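PDB 5H3K: Slr0280 protein from Synechocystis sp., which is of unknown function but carries a phosphodiester glycosidase (NAGPA-type) domain, and so may hydrolyse phosphodiester-linked sugars. Local coordinates for residues A[352-357]-A[497-502]; A[348-353]-A[360-365]. All blocks are in the same frame, centred on the assembly; numbering follows the deposited sequence.

Contact 1 (A[352-357]-A[497-502]); sequences GAVWSQ and NGMGAG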
ATOM      1  N   GLY A 352       6.743  -8.860 -13.226  1.00  5.28           N
ATOM      2  CA  GLY A 352       6.597  -9.965 -12.287  1.00  4.41           C
ATOM      3  C   GLY A 352       5.151 -10.401 -12.143  1.00  5.27           C
ATOM      4  O   GLY A 352       4.236  -9.705 -12.589  1.00  3.98           O
ATOM      5  N   ALA A 353       4.942 -11.515 -11.448  1.00  3.26           N
ATOM      6  CA  ALA A 353       3.651 -12.188 -11.442  1.00  3.87           C
ATOM      7  C   ALA A 353       2.554 -11.417 -10.719  1.00  2.94           C
ATOM      8  O   ALA A 353       2.757 -10.909  -9.620  1.00  2.54           O
ATOM      9  CB  ALA A 353       3.787 -13.577 -10.835  1.00  3.32           C
ATOM     10  N   VAL A 354       1.380 -11.339 -11.342  1.00  2.59           N
ATOM     11  CA  VAL A 354       0.195 -10.809 -10.665  1.00  3.16           C
ATOM     12  C   VAL A 354      -0.985 -11.604 -11.184  1.00  3.83           C
ATOM     13  O   VAL A 354      -1.253 -11.582 -12.389  1.00  4.81           O
ATOM     14  CB  VAL A 354      -0.072  -9.313 -10.998  1.00  3.74           C
ATOM     15  CG1 VAL A 354      -1.352  -8.851 -10.323  1.00  5.37           C
ATOM     16  CG2 VAL A 354       1.098  -8.394 -10.597  1.00  5.12           C
ATOM     17  N   TRP A 355      -1.692 -12.316 -10.309  1.00  5.02           N
ATOM     18  CA  TRP A 355      -2.895 -13.031 -10.762  1.00  4.08           C
ATOM     19  C   TRP A 355      -4.007 -13.106  -9.713  1.00  4.64           C
ATOM     20  O   TRP A 355      -3.746 -13.100  -8.503  1.00  2.96           O
ATOM     21  CB  TRP A 355      -2.551 -14.426 -11.326  1.00  4.90           C
ATOM     22  CG  TRP A 355      -2.248 -15.568 -10.350  1.00  5.43           C
ATOM     23  CD1 TRP A 355      -3.089 -16.588  -9.990  1.00  4.29           C
ATOM     24  CD2 TRP A 355      -0.994 -15.836  -9.684  1.00  5.13           C
ATOM     25  NE1 TRP A 355      -2.446 -17.462  -9.137  1.00  4.90           N
ATOM     26  CE2 TRP A 355      -1.173 -17.025  -8.936  1.00  4.19           C
ATOM     27  CE3 TRP A 355       0.240 -15.182  -9.647  1.00  5.32           C
ATOM     28  CZ2 TRP A 355      -0.142 -17.572  -8.157  1.00  4.40           C
ATOM     29  CZ3 TRP A 355       1.250 -15.718  -8.867  1.00  4.44           C
ATOM     30  CH2 TRP A 355       1.057 -16.906  -8.132  1.00  5.20           C
ATOM     31  N   SER A 356      -5.247 -13.167 -10.181  1.00  4.47           N
ATOM     32  CA  SER A 356      -6.386 -13.244  -9.269  1.00  7.04           C
ATOM     33  C   SER A 356      -7.541 -13.967  -9.922  1.00  6.55           C
ATOM     34  O   SER A 356      -7.802 -13.769 -11.105  1.00  7.36           O
ATOM     35  CB  SER A 356      -6.830 -11.854  -8.805  1.00 10.90           C
ATOM     36  OG  SER A 356      -7.409 -11.122  -9.857  1.00 18.47           O
ATOM     37  N   GLN A 357      -8.230 -14.794  -9.140  1.00  4.77           N
ATOM     38  CA  GLN A 357      -9.298 -15.661  -9.654  1.00  7.58           C
ATOM     39  C   GLN A 357      -8.911 -16.381 -10.957  1.00  6.81           C
ATOM     40  O   GLN A 357      -9.692 -16.441 -11.915  1.00  7.32           O
ATOM     41  CB  GLN A 357     -10.623 -14.878  -9.758  1.00  9.95           C
ATOM     42  CG  GLN A 357     -10.998 -14.237  -8.407  1.00 12.06           C
ATOM     43  CD  GLN A 357     -12.314 -13.462  -8.429  1.00 18.43           C
ATOM     44  OE1 GLN A 357     -12.868 -13.135  -7.381  1.00 23.25           O
ATOM     45  NE2 GLN A 357     -12.810 -13.165  -9.620  1.00 19.39           N
ATOM     46  N   ASN A 497      -4.943 -16.969  -6.653  1.00  5.49           N
ATOM     47  CA  ASN A 497      -4.448 -15.605  -6.476  1.00  4.00           C
ATOM     48  C   ASN A 497      -2.970 -15.619  -6.147  1.00  4.12           C
ATOM     49  O   ASN A 497      -2.488 -16.503  -5.444  1.00  4.16           O
ATOM     50  CB  ASN A 497      -5.176 -14.890  -5.327  1.00  5.26           C
ATOM     51  CG  ASN A 497      -6.673 -15.061  -5.387  1.00  8.27           C
ATOM     52  OD1 ASN A 497      -7.317 -14.628  -6.341  1.00  8.27           O
ATOM     53  ND2 ASN A 497      -7.247 -15.677  -4.348  1.00  8.15           N
ATOM     54  N   GLY A 498      -2.230 -14.642  -6.652  1.00  3.84           N
ATOM     55  CA  GLY A 498      -0.834 -14.559  -6.276  1.00  3.32           C
ATOM     56  C   GLY A 498      -0.125 -13.284  -6.660  1.00  3.86           C
ATOM     57  O   GLY A 498      -0.622 -12.478  -7.451  1.00  4.21           O
ATOM     58  N   MET A 499       1.065 -13.119  -6.099  1.00  3.62           N
ATOM     59  CA  MET A 499       1.866 -11.930  -6.313  1.00  2.49           C
ATOM     60  C   MET A 499       3.341 -12.301  -6.295  1.00  4.00           C
ATOM     61  O   MET A 499       3.837 -12.886  -5.315  1.00  3.26           O
ATOM     62  CB  MET A 499       1.577 -10.904  -5.207  1.00  3.53           C
ATOM     63  CG  MET A 499       2.495  -9.675  -5.211  1.00  6.11           C
ATOM     64  SD  MET A 499       2.328  -8.663  -6.682  1.00  5.86           S
ATOM     65  CE  MET A 499       0.608  -8.173  -6.609  1.00  4.46           C
ATOM     66  N   GLY A 500       4.055 -11.936  -7.358  1.00  3.60           N
ATOM     67  CA  GLY A 500       5.499 -12.066  -7.384  1.00  3.44           C
ATOM     68  C   GLY A 500       6.200 -10.762  -6.999  1.00  5.02           C
ATOM     69  O   GLY A 500       5.679  -9.652  -7.203  1.00  5.42           O
ATOM     70  N   ALA A 501       7.380 -10.893  -6.409  1.00  4.05           N
ATOM     71  CA  ALA A 501       8.244  -9.749  -6.163  1.00  4.25           C
ATOM     72  C   ALA A 501       9.640 -10.257  -5.974  1.00  5.36           C
ATOM     73  O   ALA A 501      10.300 -10.655  -6.942  1.00  5.73           O
ATOM     74  CB  ALA A 501       7.781  -8.908  -4.960  1.00  3.99           C
ATOM     75  N   GLY A 502      10.095 -10.253  -4.726  1.00  4.08           N
ATOM     76  CA  GLY A 502      11.372 -10.856  -4.410  1.00  3.59           C
ATOM     77  C   GLY A 502      12.398  -9.893  -3.841  1.00  5.43           C
ATOM     78  O   GLY A 502      12.243  -8.671  -3.901  1.00  4.28           O
TER
HETATM   79  O   HOH W   1       4.468  -8.732  -9.376  1.00  4.47           O
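Strands 354-356 and 497-500 run antiparallel as neighbours in a mixed beta sheet, their axes at 171° to each other. Trp355 and Gly498 form the hydrogen-bonded pair: Gly498 N gives its proton to Trp355 O at 2.8 Å, and Trp355 N returns the bond to Gly498 O at 3.1 Å. Two residues along, beyond the Val354/Met499 pair, a nearly straight bond from Gly500 N to Ala353 O extends the pairing.

The tight part is on the face carrying Trp355. Its CG takes the crowded position between backbone N and carbonyl carbon (chi1 78°), which folds the indole back over the partner strand. Gly498 CA then lies 3.3 Å from the centroid of the six-membered ring, almost on the normal, a CH-pi contact. Only glycine suits this place, because a CB on residue 498 would fall 2.0 Å from CH2 of Trp355. Trp360 stacks on the opposite face of the indole, and Phe495 O accepts from NE1. An alanine in place of Trp355 would remove the indole, and with it the cover over Gly498, the stack with Trp360 and the bond to Phe495 O, which would probably leave this face of the sheet poorly packed.

On the other face the contact is lighter. Val354 and Met499, a non-hydrogen-bonded pair, lie side by side; Met499 bends at chi2 and chi3, so that its CE meets CG2 of Val354 at 4.0 Å, under cover of Asn603.

Toward Ser356 and Gln357 the pairing loosens and opens to solvent, and OE1 of Gln357 bonds to Arg310. Asparagine suits its place because its short amide can act as a backbone carbonyl would: Asn497 OD1 accepts Gln357 N at 2.9 Å, with the donor 28° above the amide plane.

Contact 2 (A[348-353]-A[360-365]); sequences QLPLGA and WRSGPI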
ATOM      1  N   GLN A 348       5.363   2.519 -17.013  1.00  8.76           N
ATOM      2  CA  GLN A 348       4.314   2.045 -16.101  1.00  9.59           C
ATOM      3  C   GLN A 348       3.855   0.609 -16.363  1.00  6.47           C
ATOM      4  O   GLN A 348       2.673   0.290 -16.192  1.00  9.48           O
ATOM      5  CB  GLN A 348       3.087   2.957 -16.102  1.00  8.09           C
ATOM      6  CG  GLN A 348       3.329   4.433 -15.904  1.00 16.91           C
ATOM      7  CD  GLN A 348       2.606   5.223 -16.982  1.00 25.26           C
ATOM      8  OE1 GLN A 348       1.365   5.316 -16.993  1.00 29.73           O
ATOM      9  NE2 GLN A 348       3.370   5.730 -17.941  1.00 27.55           N
ATOM     10  N   LEU A 349       4.785  -0.259 -16.742  1.00  6.82           N
ATOM     11  CA  LEU A 349       4.468  -1.671 -16.950  1.00  5.55           C
ATOM     12  C   LEU A 349       4.927  -2.561 -15.790  1.00  5.95           C
ATOM     13  O   LEU A 349       5.996  -2.354 -15.217  1.00  4.46           O
ATOM     14  CB  LEU A 349       5.108  -2.174 -18.239  1.00  7.26           C
ATOM     15  CG  LEU A 349       4.688  -1.392 -19.481  1.00  6.43           C
ATOM     16  CD1 LEU A 349       5.334  -2.035 -20.713  1.00 10.60           C
ATOM     17  CD2 LEU A 349       3.170  -1.355 -19.601  1.00 10.90           C
ATOM     18  N   PRO A 350       4.140  -3.600 -15.478  1.00  5.08           N
ATOM     19  CA  PRO A 350       4.498  -4.555 -14.424  1.00  5.17           C
ATOM     20  C   PRO A 350       5.667  -5.466 -14.818  1.00  5.78           C
ATOM     21  O   PRO A 350       5.819  -5.854 -15.984  1.00  3.91           O
ATOM     22  CB  PRO A 350       3.211  -5.375 -14.250  1.00  4.86           C
ATOM     23  CG  PRO A 350       2.537  -5.304 -15.603  1.00  5.58           C
ATOM     24  CD  PRO A 350       2.864  -3.941 -16.144  1.00  6.39           C
ATOM     25  N   LEU A 351       6.497  -5.790 -13.830  1.00  4.71           N
ATOM     26  CA  LEU A 351       7.624  -6.707 -13.995  1.00  3.75           C
ATOM     27  C   LEU A 351       7.513  -7.813 -12.940  1.00  5.31           C
ATOM     28  O   LEU A 351       8.100  -7.709 -11.859  1.00  7.40           O
ATOM     29  CB  LEU A 351       8.935  -5.944 -13.799  1.00  3.47           C
ATOM     30  CG  LEU A 351       9.157  -4.791 -14.793  1.00  4.80           C
ATOM     31  CD1 LEU A 351      10.370  -3.971 -14.400  1.00  4.76           C
ATOM     32  CD2 LEU A 351       9.328  -5.368 -16.204  1.00  6.84           C
ATOM     33  N   GLY A 352       6.743  -8.860 -13.226  1.00  5.28           N
ATOM     34  CA  GLY A 352       6.597  -9.965 -12.287  1.00  4.41           C
ATOM     35  C   GLY A 352       5.151 -10.401 -12.143  1.00  5.27           C
ATOM     36  O   GLY A 352       4.236  -9.705 -12.589  1.00  3.98           O
ATOM     37  N   ALA A 353       4.942 -11.515 -11.448  1.00  3.26           N
ATOM     38  CA  ALA A 353       3.651 -12.188 -11.442  1.00  3.87           C
ATOM     39  C   ALA A 353       2.554 -11.417 -10.719  1.00  2.94           C
ATOM     40  O   ALA A 353       2.757 -10.909  -9.620  1.00  2.54           O
ATOM     41  CB  ALA A 353       3.787 -13.577 -10.835  1.00  3.32           C
ATOM     42  N   TRP A 360      -4.509 -14.092 -15.112  1.00  8.64           N
ATOM     43  CA  TRP A 360      -3.143 -13.575 -15.027  1.00  6.67           C
ATOM     44  C   TRP A 360      -3.022 -12.172 -15.597  1.00  7.46           C
ATOM     45  O   TRP A 360      -3.121 -11.961 -16.808  1.00 10.60           O
ATOM     46  CB  TRP A 360      -2.175 -14.533 -15.727  1.00  8.29           C
ATOM     47  CG  TRP A 360      -2.002 -15.782 -14.930  1.00 10.75           C
ATOM     48  CD1 TRP A 360      -2.891 -16.810 -14.815  1.00 11.94           C
ATOM     49  CD2 TRP A 360      -0.885 -16.116 -14.095  1.00  7.56           C
ATOM     50  NE1 TRP A 360      -2.389 -17.773 -13.962  1.00 14.28           N
ATOM     51  CE2 TRP A 360      -1.160 -17.373 -13.511  1.00 10.75           C
ATOM     52  CE3 TRP A 360       0.315 -15.473 -13.781  1.00  7.15           C
ATOM     53  CZ2 TRP A 360      -0.265 -18.005 -12.629  1.00  9.40           C
ATOM     54  CZ3 TRP A 360       1.203 -16.105 -12.914  1.00  5.63           C
ATOM     55  CH2 TRP A 360       0.913 -17.354 -12.356  1.00  8.15           C
ATOM     56  N   ARG A 361      -2.811 -11.212 -14.712  1.00  5.14           N
ATOM     57  CA  ARG A 361      -2.665  -9.819 -15.113  1.00  5.02           C
ATOM     58  C   ARG A 361      -1.240  -9.553 -15.606  1.00  6.44           C
ATOM     59  O   ARG A 361      -1.028  -8.726 -16.494  1.00  7.04           O
ATOM     60  CB  ARG A 361      -2.996  -8.901 -13.941  1.00  6.21           C
ATOM     61  CG  ARG A 361      -4.412  -9.074 -13.380  1.00 16.35           C
ATOM     62  CD  ARG A 361      -5.479  -8.455 -14.285  1.00 18.67           C
ATOM     63  NE  ARG A 361      -5.215  -7.055 -14.631  1.00 18.05           N
ATOM     64  CZ  ARG A 361      -5.711  -6.000 -13.979  1.00 24.71           C
ATOM     65  NH1 ARG A 361      -6.491  -6.163 -12.911  1.00 28.62           N
ATOM     66  NH2 ARG A 361      -5.416  -4.767 -14.388  1.00 21.31           N
ATOM     67  N   SER A 362      -0.269 -10.250 -15.019  1.00  4.77           N
ATOM     68  CA  SER A 362       1.133 -10.094 -15.388  1.00  5.12           C
ATOM     69  C   SER A 362       1.870 -11.390 -15.072  1.00  4.79           C
ATOM     70  O   SER A 362       1.598 -12.015 -14.060  1.00  4.67           O
ATOM     71  CB  SER A 362       1.742  -8.928 -14.615  1.00  6.55           C
ATOM     72  OG  SER A 362       3.031  -8.632 -15.134  1.00  9.81           O
ATOM     73  N   GLY A 363       2.769 -11.828 -15.941  1.00  4.39           N
ATOM     74  CA  GLY A 363       3.411 -13.116 -15.723  1.00  4.49           C
ATOM     75  C   GLY A 363       4.656 -13.035 -14.857  1.00  5.06           C
ATOM     76  O   GLY A 363       5.247 -11.960 -14.721  1.00  5.33           O
ATOM     77  N   PRO A 364       5.088 -14.180 -14.296  1.00  4.63           N
ATOM     78  CA  PRO A 364       6.295 -14.242 -13.464  1.00  4.48           C
ATOM     79  C   PRO A 364       7.541 -14.008 -14.316  1.00  6.89           C
ATOM     80  O   PRO A 364       7.559 -14.339 -15.518  1.00  5.85           O
ATOM     81  CB  PRO A 364       6.307 -15.694 -12.947  1.00  5.50           C
ATOM     82  CG  PRO A 364       5.004 -16.318 -13.406  1.00  8.82           C
ATOM     83  CD  PRO A 364       4.578 -15.527 -14.605  1.00  7.41           C
ATOM     84  N   ILE A 365       8.572 -13.436 -13.707  1.00  4.20           N
ATOM     85  CA  ILE A 365       9.869 -13.326 -14.375  1.00  5.81           C
ATOM     86  C   ILE A 365      11.024 -13.736 -13.461  1.00  9.01           C
ATOM     87  O   ILE A 365      10.910 -13.646 -12.227  1.00  6.06           O
ATOM     88  CB  ILE A 365      10.137 -11.897 -14.930  1.00  7.15           C
ATOM     89  CG1 ILE A 365      10.314 -10.881 -13.794  1.00  6.34           C
ATOM     90  CG2 ILE A 365       9.035 -11.453 -15.904  1.00  8.58           C
ATOM     91  CD1 ILE A 365      10.859  -9.536 -14.268  1.00  7.92           C
TER
HETATM   92  O   HOH W   2       5.524  -9.538 -15.638  1.00  5.28           O
HETATM   93  O   HOH W   3       7.526 -12.753 -10.777  1.00  3.95           O
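Pro350 brings the CB-CG edge of its ring up against the hydroxyl of Ser362, both carbons 3.4 Å from OG. Ser362 holds that oxygen anti to its backbone N (chi1 -170°), which also brings OG to 3.0 Å from Gly352 O; since Asn404 O competes for the same proton, that bond is not settled.

Here the chain has turned a corner at Arg361, where Arg361 and Ser362 both face Val354 in a classic beta bulge. Taken end to end, the touching parts, 350-353 and 360-365, run 96° apart and meet mainly through small residues. Gly352 adopts a backbone conformation (phi 135°) in which any CB would jam against the preceding carbonyl. The methyl of Ala353 is small enough to settle against Pro364, CB to CB 3.9 Å, while CZ3 of Trp360 touches it too. Ile365 extends CD1 alongside CB of Leu351.

Of two waters, one accepts from Gly352 N at 2.8 Å, donates to Gly363 O at 2.6 Å and also bonds with Ser362 OG; the other accepts from Ala353 N and Ile365 N. Because the backbones cross steeply, Ala353 N is badly aimed at Gly363 O, and the waters probably serve the buried amides instead.

How the contacts relate
From the N-terminal side, the chain passes through 348-353 into strand 354-356, turns, and comes back as strand 359-362. Contact 2 closes this short loop at the open end of the hairpin, where the two arms cross. Contact 1 closes a far longer one: about 140 residues, with many strands and no helix, separate 352-357 from 497-502. Because 360-365 falls between the two segments of contact 1, the closures cross, and the two share Gly352 and Ala353. Strand 354-356 therefore has a sequence neighbour, 359-362, along one edge and a distant one, 497-500, along the other, so the local hairpin is joined to a late part of the same sheet.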